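Local coordinates for putative glyoxalase superfamily protein (PDB 3IUZ) that probably acts as an iron(II)-dependent dioxygenase of the 2-oxoadipate dioxygenase/decarboxylase family, converting 2-oxoadipate to 2-hydroxyglutarate, at residues Ala95-Glu100 / Ser167-Thr172; Gly161-Asn166 / Arg206-Pro211; Arg20-Leu25 / Leu53-Leu58; Gln47-Val52 / Glu195-Leu200. All blocks are in the same frame, centred on the assembly; numbering follows the deposited sequence.

Interaction 1. Residues Ala95-Glu100 / Ser167-Thr172; sequences ALPEGE and SADPLT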
loop_
_atom_site.group_PDB
_atom_site.type_symbol
_atom_site.label_atom_id
_atom_site.label_comp_id
_atom_site.label_asym_id
_atom_site.label_seq_id
_atom_site.Cartn_x
_atom_site.Cartn_y
_atom_site.Cartn_z
ATOM N N ALA A 95 -13.503 4.737 15.290
ATOM C CA ALA A 95 -12.394 4.390 16.186
ATOM C C ALA A 95 -11.004 4.545 15.578
ATOM O O ALA A 95 -10.002 4.239 16.234
ATOM C CB ALA A 95 -12.578 2.977 16.694
ATOM N N LEU A 96 -10.940 5.018 14.324
ATOM C CA LEU A 96 -9.729 5.084 13.541
ATOM C C LEU A 96 -9.103 6.464 13.667
ATOM O O LEU A 96 -9.801 7.472 13.472
ATOM C CB LEU A 96 -10.046 4.793 12.058
ATOM C CG LEU A 96 -8.872 4.459 11.109
ATOM C CD1 LEU A 96 -8.184 3.167 11.556
ATOM C CD2 LEU A 96 -9.503 4.394 9.685
ATOM N N PRO A 97 -7.818 6.528 14.083
ATOM C CA PRO A 97 -7.161 7.827 14.078
ATOM C C PRO A 97 -7.305 8.514 12.706
ATOM O O PRO A 97 -7.412 7.863 11.661
ATOM C CB PRO A 97 -5.680 7.508 14.372
ATOM C CG PRO A 97 -5.712 6.130 15.065
ATOM C CD PRO A 97 -6.908 5.432 14.452
ATOM N N GLU A 98 -7.271 9.827 12.731
ATOM C CA GLU A 98 -7.572 10.629 11.584
ATOM C C GLU A 98 -6.405 10.651 10.617
ATOM O O GLU A 98 -5.271 10.799 11.028
ATOM C CB GLU A 98 -7.837 12.065 12.036
ATOM C CG GLU A 98 -9.011 12.254 12.982
ATOM C CD GLU A 98 -9.117 13.689 13.501
ATOM O OE1 GLU A 98 -8.878 14.611 12.710
ATOM O OE2 GLU A 98 -9.403 13.878 14.699
ATOM N N GLY A 99 -6.711 10.614 9.328
ATOM C CA GLY A 99 -5.694 10.694 8.298
ATOM C C GLY A 99 -4.534 9.746 8.470
ATOM O O GLY A 99 -4.720 8.549 8.809
ATOM N N GLU A 100 -3.342 10.240 8.206
ATOM C CA GLU A 100 -2.160 9.354 8.153
ATOM C C GLU A 100 -1.755 8.773 9.523
ATOM O O GLU A 100 -1.000 7.805 9.583
ATOM C CB GLU A 100 -0.965 9.995 7.489
ATOM C CG GLU A 100 -0.375 11.147 8.241
ATOM C CD GLU A 100 1.093 11.296 8.010
ATOM O OE1 GLU A 100 1.602 10.777 6.994
ATOM O OE2 GLU A 100 1.711 11.965 8.855
ATOM N N SER A 167 -15.943 3.547 11.471
ATOM C CA SER A 167 -14.741 2.762 11.249
ATOM C C SER A 167 -14.263 2.032 12.487
ATOM O O SER A 167 -14.315 2.574 13.633
ATOM C CB SER A 167 -13.589 3.610 10.754
ATOM O OG SER A 167 -13.890 4.258 9.552
ATOM N N ALA A 168 -13.767 0.826 12.260
ATOM C CA ALA A 168 -13.087 0.067 13.322
ATOM C C ALA A 168 -11.635 0.526 13.397
ATOM O O ALA A 168 -11.113 1.111 12.432
ATOM C CB ALA A 168 -13.137 -1.434 13.067
ATOM N N ASP A 169 -11.010 0.295 14.562
ATOM C CA ASP A 169 -9.550 0.370 14.673
ATOM C C ASP A 169 -8.959 -1.020 14.568
ATOM O O ASP A 169 -9.101 -1.869 15.484
ATOM C CB ASP A 169 -9.114 1.063 15.970
ATOM C CG ASP A 169 -7.588 1.280 16.037
ATOM O OD1 ASP A 169 -6.866 0.708 15.189
ATOM O OD2 ASP A 169 -7.122 2.048 16.926
ATOM N N PRO A 170 -8.300 -1.313 13.436
ATOM C CA PRO A 170 -7.729 -2.649 13.260
ATOM C C PRO A 170 -6.449 -2.956 14.035
ATOM O O PRO A 170 -6.035 -4.113 14.103
ATOM C CB PRO A 170 -7.409 -2.656 11.759
ATOM C CG PRO A 170 -6.933 -1.240 11.558
ATOM C CD PRO A 170 -7.898 -0.420 12.331
ATOM N N LEU A 171 -5.825 -1.952 14.627
ATOM C CA LEU A 171 -4.529 -2.153 15.306
ATOM C C LEU A 171 -4.746 -2.634 16.748
ATOM O O LEU A 171 -4.908 -1.844 17.652
ATOM C CB LEU A 171 -3.752 -0.836 15.285
ATOM C CG LEU A 171 -2.265 -0.995 15.683
ATOM C CD1 LEU A 171 -1.498 -1.794 14.677
ATOM C CD2 LEU A 171 -1.608 0.391 15.875
ATOM N N THR A 172 -4.685 -3.934 16.942
ATOM C CA THR A 172 -5.110 -4.560 18.162
ATOM C C THR A 172 -4.067 -4.315 19.298
ATOM O O THR A 172 -2.929 -3.914 19.025
ATOM C CB THR A 172 -5.267 -6.061 17.969
ATOM O OG1 THR A 172 -3.981 -6.680 17.868
ATOM C CG2 THR A 172 -6.180 -6.417 16.758
HETATM O O HOH W 1 -8.880 3.459 18.392
#

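Interaction 2. Residues Gly161-Asn166 / Arg206-Pro211; sequences GRVTGN and RQHGVP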
loop_
_atom_site.group_PDB
_atom_site.type_symbol
_atom_site.label_atom_id
_atom_site.label_comp_id
_atom_site.label_asym_id
_atom_site.label_seq_id
_atom_site.Cartn_x
_atom_site.Cartn_y
_atom_site.Cartn_z
ATOM N N GLY A 161 -18.874 11.582 6.627
ATOM C CA GLY A 161 -19.029 11.135 7.985
ATOM C C GLY A 161 -19.893 9.897 8.117
ATOM O O GLY A 161 -19.613 9.017 8.920
ATOM N N ARG A 162 -20.948 9.794 7.312
ATOM C CA ARG A 162 -21.723 8.561 7.347
ATOM C C ARG A 162 -20.885 7.359 6.905
ATOM O O ARG A 162 -21.066 6.279 7.432
ATOM C CB ARG A 162 -23.013 8.645 6.517
ATOM C CG ARG A 162 -24.154 9.322 7.237
ATOM C CD ARG A 162 -25.459 9.034 6.510
ATOM N NE ARG A 162 -25.393 9.689 5.220
ATOM C CZ ARG A 162 -25.627 10.980 5.032
ATOM N NH1 ARG A 162 -25.992 11.759 6.046
ATOM N NH2 ARG A 162 -25.524 11.487 3.827
ATOM N N VAL A 163 -19.968 7.552 5.969
ATOM C CA VAL A 163 -19.180 6.449 5.449
ATOM C C VAL A 163 -18.090 6.068 6.454
ATOM O O VAL A 163 -17.958 4.890 6.784
ATOM C CB VAL A 163 -18.600 6.743 4.038
ATOM C CG1 VAL A 163 -17.520 5.742 3.683
ATOM C CG2 VAL A 163 -19.729 6.743 2.955
ATOM N N THR A 164 -17.370 7.059 6.971
ATOM C CA THR A 164 -16.213 6.807 7.839
ATOM C C THR A 164 -16.511 6.753 9.346
ATOM O O THR A 164 -15.704 6.208 10.102
ATOM C CB THR A 164 -15.062 7.829 7.595
ATOM O OG1 THR A 164 -15.501 9.152 7.923
ATOM C CG2 THR A 164 -14.562 7.773 6.128
ATOM N N GLY A 165 -17.657 7.282 9.790
ATOM C CA GLY A 165 -17.884 7.501 11.211
ATOM C C GLY A 165 -18.124 6.231 12.023
ATOM O O GLY A 165 -18.209 6.268 13.234
ATOM N N ASN A 166 -18.173 5.097 11.353
ATOM C CA ASN A 166 -18.314 3.805 12.031
ATOM C C ASN A 166 -17.037 2.970 11.956
ATOM O O ASN A 166 -17.045 1.797 12.321
ATOM C CB ASN A 166 -19.510 3.012 11.432
ATOM C CG ASN A 166 -19.336 2.704 9.909
ATOM O OD1 ASN A 166 -18.221 2.399 9.428
ATOM N ND2 ASN A 166 -20.442 2.773 9.165
ATOM N N ARG A 206 -10.327 -1.916 4.262
ATOM C CA ARG A 206 -11.453 -1.022 4.551
ATOM C C ARG A 206 -11.899 -1.277 5.986
ATOM O O ARG A 206 -12.303 -2.363 6.296
ATOM C CB ARG A 206 -12.608 -1.301 3.581
ATOM C CG ARG A 206 -13.722 -0.240 3.508
ATOM C CD ARG A 206 -15.029 -0.816 2.942
ATOM N NE ARG A 206 -15.682 -1.650 3.937
ATOM C CZ ARG A 206 -16.581 -2.597 3.678
ATOM N NH1 ARG A 206 -16.988 -2.812 2.431
ATOM N NH2 ARG A 206 -17.078 -3.325 4.680
ATOM N N GLN A 207 -11.848 -0.252 6.833
ATOM C CA GLN A 207 -12.228 -0.354 8.248
ATOM C C GLN A 207 -13.661 0.070 8.556
ATOM O O GLN A 207 -14.175 -0.219 9.643
ATOM C CB GLN A 207 -11.286 0.511 9.048
ATOM C CG GLN A 207 -9.810 0.107 8.851
ATOM C CD GLN A 207 -9.564 -1.339 9.084
ATOM O OE1 GLN A 207 -10.176 -1.936 9.960
ATOM N NE2 GLN A 207 -8.628 -1.913 8.355
ATOM N N HIS A 208 -14.303 0.752 7.607
ATOM C CA HIS A 208 -15.715 1.097 7.721
ATOM C C HIS A 208 -16.614 0.031 7.088
ATOM O O HIS A 208 -16.151 -0.809 6.309
ATOM C CB HIS A 208 -15.995 2.512 7.159
ATOM C CG HIS A 208 -15.592 2.708 5.732
ATOM N ND1 HIS A 208 -14.414 3.338 5.358
ATOM C CD2 HIS A 208 -16.214 2.350 4.577
ATOM C CE1 HIS A 208 -14.337 3.351 4.032
ATOM N NE2 HIS A 208 -15.423 2.774 3.538
ATOM N N GLY A 209 -17.912 0.058 7.424
ATOM C CA GLY A 209 -18.868 -0.894 6.883
ATOM C C GLY A 209 -19.280 -0.530 5.471
ATOM O O GLY A 209 -18.876 0.498 4.954
ATOM N N VAL A 210 -20.098 -1.391 4.875
ATOM C CA VAL A 210 -20.620 -1.189 3.538
ATOM C C VAL A 210 -21.281 0.177 3.493
ATOM O O VAL A 210 -22.144 0.449 4.277
ATOM C CB VAL A 210 -21.640 -2.296 3.166
ATOM C CG1 VAL A 210 -22.256 -2.038 1.810
ATOM C CG2 VAL A 210 -20.986 -3.684 3.245
ATOM N N PRO A 211 -20.858 1.049 2.592
ATOM C CA PRO A 211 -21.518 2.343 2.502
ATOM C C PRO A 211 -22.818 2.318 1.690
ATOM O O PRO A 211 -23.036 1.419 0.868
ATOM C CB PRO A 211 -20.515 3.183 1.735
ATOM C CG PRO A 211 -19.893 2.234 0.842
ATOM C CD PRO A 211 -19.754 0.951 1.639
HETATM O O HOH W 2 -19.584 2.939 6.040
#

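Interaction 3. Residues Arg20-Leu25 / Leu53-Leu58; sequences RHLLSL and LFAGIL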
loop_
_atom_site.group_PDB
_atom_site.type_symbol
_atom_site.label_atom_id
_atom_site.label_comp_id
_atom_site.label_asym_id
_atom_site.label_seq_id
_atom_site.Cartn_x
_atom_site.Cartn_y
_atom_site.Cartn_z
ATOM N N ARG A 20 7.184 -19.545 -1.766
ATOM C CA ARG A 20 8.098 -19.947 -2.818
ATOM C C ARG A 20 7.944 -19.072 -4.047
ATOM O O ARG A 20 8.926 -18.610 -4.551
ATOM C CB ARG A 20 7.935 -21.450 -3.166
ATOM C CG ARG A 20 8.829 -22.340 -2.310
ATOM C CD ARG A 20 8.926 -23.818 -2.810
ATOM N NE ARG A 20 7.745 -24.615 -2.437
ATOM C CZ ARG A 20 6.692 -24.884 -3.227
ATOM N NH1 ARG A 20 6.619 -24.442 -4.487
ATOM N NH2 ARG A 20 5.686 -25.611 -2.749
ATOM N N HIS A 21 6.724 -18.841 -4.505
ATOM C CA HIS A 21 6.506 -18.007 -5.699
ATOM C C HIS A 21 6.973 -16.570 -5.427
ATOM O O HIS A 21 7.684 -15.961 -6.231
ATOM C CB HIS A 21 5.017 -17.991 -6.059
ATOM C CG HIS A 21 4.635 -16.973 -7.100
ATOM N ND1 HIS A 21 4.998 -17.083 -8.432
ATOM C CD2 HIS A 21 3.859 -15.862 -7.018
ATOM C CE1 HIS A 21 4.513 -16.056 -9.108
ATOM N NE2 HIS A 21 3.796 -15.315 -8.281
ATOM N N LEU A 22 6.581 -16.047 -4.272
ATOM C CA LEU A 22 6.910 -14.685 -3.929
ATOM C C LEU A 22 8.450 -14.475 -3.846
ATOM O O LEU A 22 8.969 -13.450 -4.319
ATOM C CB LEU A 22 6.197 -14.292 -2.626
ATOM C CG LEU A 22 5.954 -12.792 -2.476
ATOM C CD1 LEU A 22 5.168 -12.222 -3.661
ATOM C CD2 LEU A 22 5.261 -12.521 -1.147
ATOM N N LEU A 23 9.169 -15.449 -3.283
ATOM C CA LEU A 23 10.613 -15.299 -3.108
ATOM C C LEU A 23 11.307 -15.428 -4.461
ATOM O O LEU A 23 12.353 -14.843 -4.685
ATOM C CB LEU A 23 11.198 -16.293 -2.091
ATOM C CG LEU A 23 10.870 -16.092 -0.598
ATOM C CD1 LEU A 23 11.291 -17.301 0.219
ATOM C CD2 LEU A 23 11.514 -14.837 -0.019
ATOM N N SER A 24 10.741 -16.185 -5.394
ATOM C CA SER A 24 11.382 -16.231 -6.689
ATOM C C SER A 24 11.062 -14.975 -7.506
ATOM O O SER A 24 11.809 -14.635 -8.390
ATOM C CB SER A 24 10.992 -17.483 -7.450
ATOM O OG SER A 24 9.700 -17.306 -7.966
ATOM N N LEU A 25 9.993 -14.264 -7.170
ATOM C CA LEU A 25 9.538 -13.116 -7.969
ATOM C C LEU A 25 10.145 -11.772 -7.492
ATOM O O LEU A 25 10.646 -11.001 -8.303
ATOM C CB LEU A 25 8.018 -13.004 -7.898
ATOM C CG LEU A 25 7.368 -11.818 -8.584
ATOM C CD1 LEU A 25 7.595 -11.865 -10.103
ATOM C CD2 LEU A 25 5.852 -11.762 -8.162
ATOM N N LEU A 53 2.039 -7.779 1.805
ATOM C CA LEU A 53 1.078 -6.798 1.337
ATOM C C LEU A 53 1.058 -6.744 -0.210
ATOM O O LEU A 53 0.009 -6.627 -0.829
ATOM C CB LEU A 53 1.351 -5.402 1.955
ATOM C CG LEU A 53 1.041 -5.268 3.460
ATOM C CD1 LEU A 53 1.502 -3.877 3.988
ATOM C CD2 LEU A 53 -0.466 -5.526 3.734
ATOM N N PHE A 54 2.229 -6.830 -0.805
ATOM C CA PHE A 54 2.402 -6.969 -2.239
ATOM C C PHE A 54 1.656 -8.204 -2.781
ATOM O O PHE A 54 0.885 -8.102 -3.734
ATOM C CB PHE A 54 3.891 -7.013 -2.599
ATOM C CG PHE A 54 4.155 -7.049 -4.090
ATOM C CD1 PHE A 54 4.094 -5.889 -4.838
ATOM C CD2 PHE A 54 4.424 -8.242 -4.746
ATOM C CE1 PHE A 54 4.321 -5.904 -6.234
ATOM C CE2 PHE A 54 4.601 -8.281 -6.152
ATOM C CZ PHE A 54 4.597 -7.084 -6.897
ATOM N N ALA A 55 1.822 -9.350 -2.144
ATOM C CA ALA A 55 1.083 -10.528 -2.542
ATOM C C ALA A 55 -0.429 -10.310 -2.489
ATOM O O ALA A 55 -1.171 -10.833 -3.344
ATOM C CB ALA A 55 1.491 -11.712 -1.714
ATOM N N GLY A 56 -0.874 -9.554 -1.495
ATOM C CA GLY A 56 -2.272 -9.149 -1.342
ATOM C C GLY A 56 -2.725 -8.246 -2.490
ATOM O O GLY A 56 -3.858 -8.389 -2.991
ATOM N N ILE A 57 -1.863 -7.353 -2.962
ATOM C CA ILE A 57 -2.186 -6.539 -4.163
ATOM C C ILE A 57 -2.369 -7.426 -5.369
ATOM O O ILE A 57 -3.347 -7.282 -6.101
ATOM C CB ILE A 57 -1.141 -5.461 -4.529
ATOM C CG1 ILE A 57 -1.667 -4.082 -4.174
ATOM C CG2 ILE A 57 -0.807 -5.443 -6.083
ATOM C CD1 ILE A 57 -2.964 -3.736 -4.788
ATOM N N LEU A 58 -1.437 -8.347 -5.586
ATOM C CA LEU A 58 -1.518 -9.262 -6.707
ATOM C C LEU A 58 -2.825 -10.075 -6.697
ATOM O O LEU A 58 -3.366 -10.377 -7.776
ATOM C CB LEU A 58 -0.305 -10.196 -6.731
ATOM C CG LEU A 58 1.063 -9.542 -7.009
ATOM C CD1 LEU A 58 2.106 -10.653 -7.130
ATOM C CD2 LEU A 58 1.046 -8.623 -8.284
#

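Interaction 4. Residues Gln47-Val52 / Glu195-Leu200; sequences QALNMV and ELIGLL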
loop_
_atom_site.group_PDB
_atom_site.type_symbol
_atom_site.label_atom_id
_atom_site.label_comp_id
_atom_site.label_asym_id
_atom_site.label_seq_id
_atom_site.Cartn_x
_atom_site.Cartn_y
_atom_site.Cartn_z
ATOM N N GLN A 47 10.413 -5.557 5.596
ATOM C CA GLN A 47 10.521 -6.113 4.252
ATOM C C GLN A 47 9.521 -7.277 4.054
ATOM O O GLN A 47 8.779 -7.281 3.032
ATOM C CB GLN A 47 11.949 -6.551 3.970
ATOM C CG GLN A 47 12.169 -7.271 2.649
ATOM C CD GLN A 47 11.941 -6.418 1.476
ATOM O OE1 GLN A 47 12.011 -5.189 1.547
ATOM N NE2 GLN A 47 11.677 -7.069 0.334
ATOM N N ALA A 48 9.423 -8.173 5.048
ATOM C CA ALA A 48 8.460 -9.304 4.957
ATOM C C ALA A 48 7.044 -8.804 4.953
ATOM O O ALA A 48 6.253 -9.271 4.089
ATOM C CB ALA A 48 8.650 -10.335 6.004
ATOM N N LEU A 49 6.709 -7.850 5.828
ATOM C CA LEU A 49 5.343 -7.268 5.796
ATOM C C LEU A 49 5.021 -6.745 4.378
ATOM O O LEU A 49 3.933 -7.017 3.843
ATOM C CB LEU A 49 5.147 -6.150 6.801
ATOM C CG LEU A 49 3.878 -5.312 6.723
ATOM C CD1 LEU A 49 2.640 -6.193 7.023
ATOM C CD2 LEU A 49 3.936 -4.067 7.628
ATOM N N ASN A 50 5.963 -5.989 3.806
ATOM C CA ASN A 50 5.769 -5.397 2.505
ATOM C C ASN A 50 5.487 -6.438 1.443
ATOM O O ASN A 50 4.666 -6.207 0.584
ATOM C CB ASN A 50 6.974 -4.568 2.064
ATOM C CG ASN A 50 7.055 -3.244 2.794
ATOM O OD1 ASN A 50 6.132 -2.916 3.536
ATOM N ND2 ASN A 50 8.205 -2.515 2.656
HETATM N N MSE A 51 6.204 -7.553 1.513
HETATM C CA MSE A 51 6.045 -8.593 0.566
HETATM C C MSE A 51 4.660 -9.272 0.710
HETATM O O MSE A 51 4.081 -9.700 -0.292
HETATM C CB MSE A 51 7.213 -9.592 0.704
HETATM C CG MSE A 51 8.616 -8.997 0.232
HETATM SE SE MSE A 51 10.021 -10.178 0.609
HETATM C CE MSE A 51 9.961 -11.327 -0.955
ATOM N N VAL A 52 4.176 -9.418 1.955
ATOM C CA VAL A 52 2.884 -10.014 2.206
ATOM C C VAL A 52 1.833 -9.094 1.633
ATOM O O VAL A 52 0.895 -9.563 0.949
ATOM C CB VAL A 52 2.664 -10.321 3.697
ATOM C CG1 VAL A 52 1.215 -10.765 3.945
ATOM C CG2 VAL A 52 3.708 -11.357 4.162
ATOM N N GLU A 195 3.964 -13.232 13.847
ATOM C CA GLU A 195 2.670 -12.910 14.452
ATOM C C GLU A 195 2.338 -11.453 14.213
ATOM O O GLU A 195 1.216 -11.129 13.780
ATOM C CB GLU A 195 2.669 -13.216 15.948
ATOM C CG GLU A 195 1.365 -12.857 16.643
ATOM C CD GLU A 195 1.414 -13.108 18.145
ATOM O OE1 GLU A 195 2.458 -13.593 18.695
ATOM O OE2 GLU A 195 0.392 -12.822 18.779
ATOM N N LEU A 196 3.306 -10.560 14.434
ATOM C CA LEU A 196 3.065 -9.108 14.175
ATOM C C LEU A 196 2.626 -8.832 12.751
ATOM O O LEU A 196 1.661 -8.076 12.496
ATOM C CB LEU A 196 4.315 -8.278 14.509
ATOM C CG LEU A 196 4.252 -6.804 14.215
ATOM C CD1 LEU A 196 3.091 -6.158 14.960
ATOM C CD2 LEU A 196 5.640 -6.099 14.542
ATOM N N ILE A 197 3.320 -9.441 11.792
ATOM C CA ILE A 197 2.956 -9.233 10.382
ATOM C C ILE A 197 1.488 -9.636 10.157
ATOM O O ILE A 197 0.718 -8.910 9.525
ATOM C CB ILE A 197 3.904 -9.992 9.436
ATOM C CG1 ILE A 197 5.278 -9.362 9.474
ATOM C CG2 ILE A 197 3.322 -10.086 8.001
ATOM C CD1 ILE A 197 6.399 -10.319 8.901
ATOM N N GLY A 198 1.108 -10.780 10.686
ATOM C CA GLY A 198 -0.273 -11.268 10.560
ATOM C C GLY A 198 -1.299 -10.277 11.104
ATOM O O GLY A 198 -2.404 -10.179 10.595
ATOM N N LEU A 199 -0.917 -9.552 12.154
ATOM C CA LEU A 199 -1.827 -8.638 12.830
ATOM C C LEU A 199 -1.832 -7.323 12.133
ATOM O O LEU A 199 -2.835 -6.602 12.205
ATOM C CB LEU A 199 -1.427 -8.416 14.283
ATOM C CG LEU A 199 -1.603 -9.627 15.213
ATOM C CD1 LEU A 199 -0.879 -9.345 16.570
ATOM C CD2 LEU A 199 -3.107 -9.895 15.379
ATOM N N LEU A 200 -0.748 -7.001 11.441
ATOM C CA LEU A 200 -0.696 -5.720 10.746
ATOM C C LEU A 200 -1.384 -5.759 9.392
ATOM O O LEU A 200 -1.918 -4.733 8.945
ATOM C CB LEU A 200 0.743 -5.232 10.555
ATOM C CG LEU A 200 1.491 -4.875 11.851
ATOM C CD1 LEU A 200 2.924 -4.394 11.516
ATOM C CD2 LEU A 200 0.725 -3.779 12.674
#

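Interaction 1. Residues Ala95-Glu100 / Ser167-Thr172
Leu96 lies against Ser167-Pro170 where two surface loops meet, one leading into helix 101-110 and the other into helix 173-185; an Asx turn at Asp169 shapes the second loop. Leu96 CB stands 4.0 Å from Ser167 CB and is also close to the carbonyl oxygen of Ala168. Its chi1 of -165° sets CG anti to the backbone N, beside the carbonyl carbon. From there the CD1 branch does the touching: it reaches Pro170 CD at 3.7 Å, the two side chains crossing at about a right angle, and it also rests on Ala168 O. That oxygen is buried by the contact and has no hydrogen-bond partner in the model. Elsewhere, Leu96 touches Ala102 of helix 101-110.

The loops are joined directly by one hydrogen bond, from Ala95 N to Ser167 O, 2.8 Å long and nearly straight at 169°, with the donor tilted moderately from the carbonyl plane. Ala95 CB points toward the same loop and packs near Asp169 N.

Both carboxylate oxygens of Asp169 are engaged. OD1 accepts from Leu171 N at 2.9 Å, met from above the carboxylate plane, which closes the Asx turn; the same oxygen forms a salt bridge with Arg105 of helix 101-110. This leaves the carboxylate held by more than one partner. OD2 is reached through solvent: a single water donates to both Ala95 O, at 2.6 Å, and Asp169 OD2, at 2.7 Å.

Interaction 2. Residues Gly161-Asn166 / Arg206-Pro211
Val163 lays its CG1 methyl over one face of the His208 imidazole, a CH-pi contact that packs the last turn of helix 154-164 against the loop between helices 190-200 and 213-222. The methyl carbon is 3.8 Å from the ring centroid and 18° off the ring normal, displaced toward the rim with NE2 and CD2 as its nearest ring atoms. In one of two conformers of Arg206, its CG lies over the opposite face, also toward the rim. The imidazole NE2 is hydrogen-bonded to Ala230 O, which would limit rotation of the ring about its CB-CG bond. The other valine branch turns elsewhere: CG2, beside the backbone N, packs on Pro211 CB at 3.8 Å.

In that same conformer Arg206 turns back on its own loop, and the guanidinium lies with one face toward the backbone between Gly209 and Val210.

Past the helix end, Asn166, in the conformer described, one of two, holds CG between its backbone N and carbonyl carbon (chi1 61°), and its amide reaches across to the loop. OD1 accepts from Gly209 N at 3.1 Å, with the donor well above the amide carbonyl plane. The same oxygen lies 3.2 Å from His208 CB, a carbon that also sits close to Val163 O.

A bridging water adds a second polar link. It donates to Val163 O at 2.6 Å and to Gly209 O at 2.8 Å, while accepting from Asn166 ND2 of this conformer at 3.2 Å.

Interaction 3. Residues Arg20-Leu25 / Leu53-Leu58
Helix segments 20-25 and 53-58 run nearly perpendicular, their N-to-C directions 102° apart, and their axes come no closer than 11.4 Å. At that spacing the backbones stay well apart, and the gap is bridged by apolar side chains without any hydrogen bond between the segments.

Leu22 and Leu25, one helical turn apart, both point toward helix 42-60, and both hold CG anti to the backbone N (chi1 -155° and 176°), beside their own carbonyl carbon. Leu22 forks over Ala55. Its CD2 is 3.9 Å from Ala55 CB, and its CD1 lies a little farther from that same methyl carbon while meeting Phe54 CD2 at 4.2 Å. The small alanine thus receives both leucine branches.

Phe54 is approached at its rim. Leu22 CD1 lies near the ring plane beside CD2, and Leu25 CD2 comes up to the neighbouring CE2 at 4.2 Å, so two leucine methyls line adjacent positions on one edge. The phenyl ring also meets that of Phe80 at an incline, and touches Tyr303 of strand 293-306.

Leu25 CD2 has a second partner in Leu58 CD1 at 4.0 Å, where the two leucines reach toward each other tip to tip. Helix 62-73 adds to this packing through Thr68, which is touched by both of them, while Leu22 continues onto Leu10 and Leu14 of helix 4-14.

Such a buried, near-orthogonal crossing of helices, built from leucine, alanine and phenylalanine, is plain hydrophobic-core packing; here it joins helix 16-25 to the long helix 42-60 beside the mixed beta-sheet.

Interaction 4. Residues Gln47-Val52 / Glu195-Leu200
Ile197 and Leu49 slide past each other in opposite directions, each side chain running alongside the other between two helices inclined at 41°. Ile197 points toward helix 42-60 and straddles Leu49 with its two branches. Its CG1 is anti to the carbonyl carbon (chi1 -69°), and beyond it CD1 packs on Ala48 CB at 3.7 Å and lies close to the backbone N of Leu49. CG2 goes the other way and meets Leu49 CD1 and Val52 CG2, both at 4.1 Å. One isoleucine therefore spans a full turn of the facing helix, from Ala48 to Val52, with the valine crossing it at a slant.

Leu49 divides its own tip in a similar way. CG is anti to the backbone N (chi1 170°), and while CD1 touches both Ile197 CG2 and Leu200 CB, CD2 touches Leu200 CD1 at 4.0 Å. Those two leucines cross at about a right angle. Leu110 and Ile106 of helix 101-110 touch Leu49 and Leu200 respectively, whereas Ala48 and Val52 also touch Leu9 and Leu10 of helix 4-14, respectively.

With the segment axes 9.9 Å apart at closest approach and no hydrogen bond between the segments, the interface is held by apolar packing alone. It is a buried helix-helix contact within the helical part of the chain, packing helix 190-200 on helix 42-60, with helices 4-14 and 101-110 adding neighbours.

From the N terminus, interaction 3 closes the first loop, bringing helix 42-60 back onto helix 16-25. Interaction 4 starts on that same helix 42-60, just before Leu53-Leu58, so its span crosses that of interaction 3; the two touch where Leu22 CD2 meets the backbone O of selenomethionine Met51. The long loop closed by interaction 4, ending at helix 190-200, contains interaction 1 entirely, and Leu171 packs on Leu200 where they meet. Interaction 2 opens within that span and closes beyond it, crossing both interaction 1 and interaction 4. It adjoins interaction 1 through a probable Ala168-Gln207 backbone hydrogen bond. Interactions 3 and 4 thus unite helices, whereas 1 joins two surface loops and 2 ties helix 154-164 to the loop before helix 213-222.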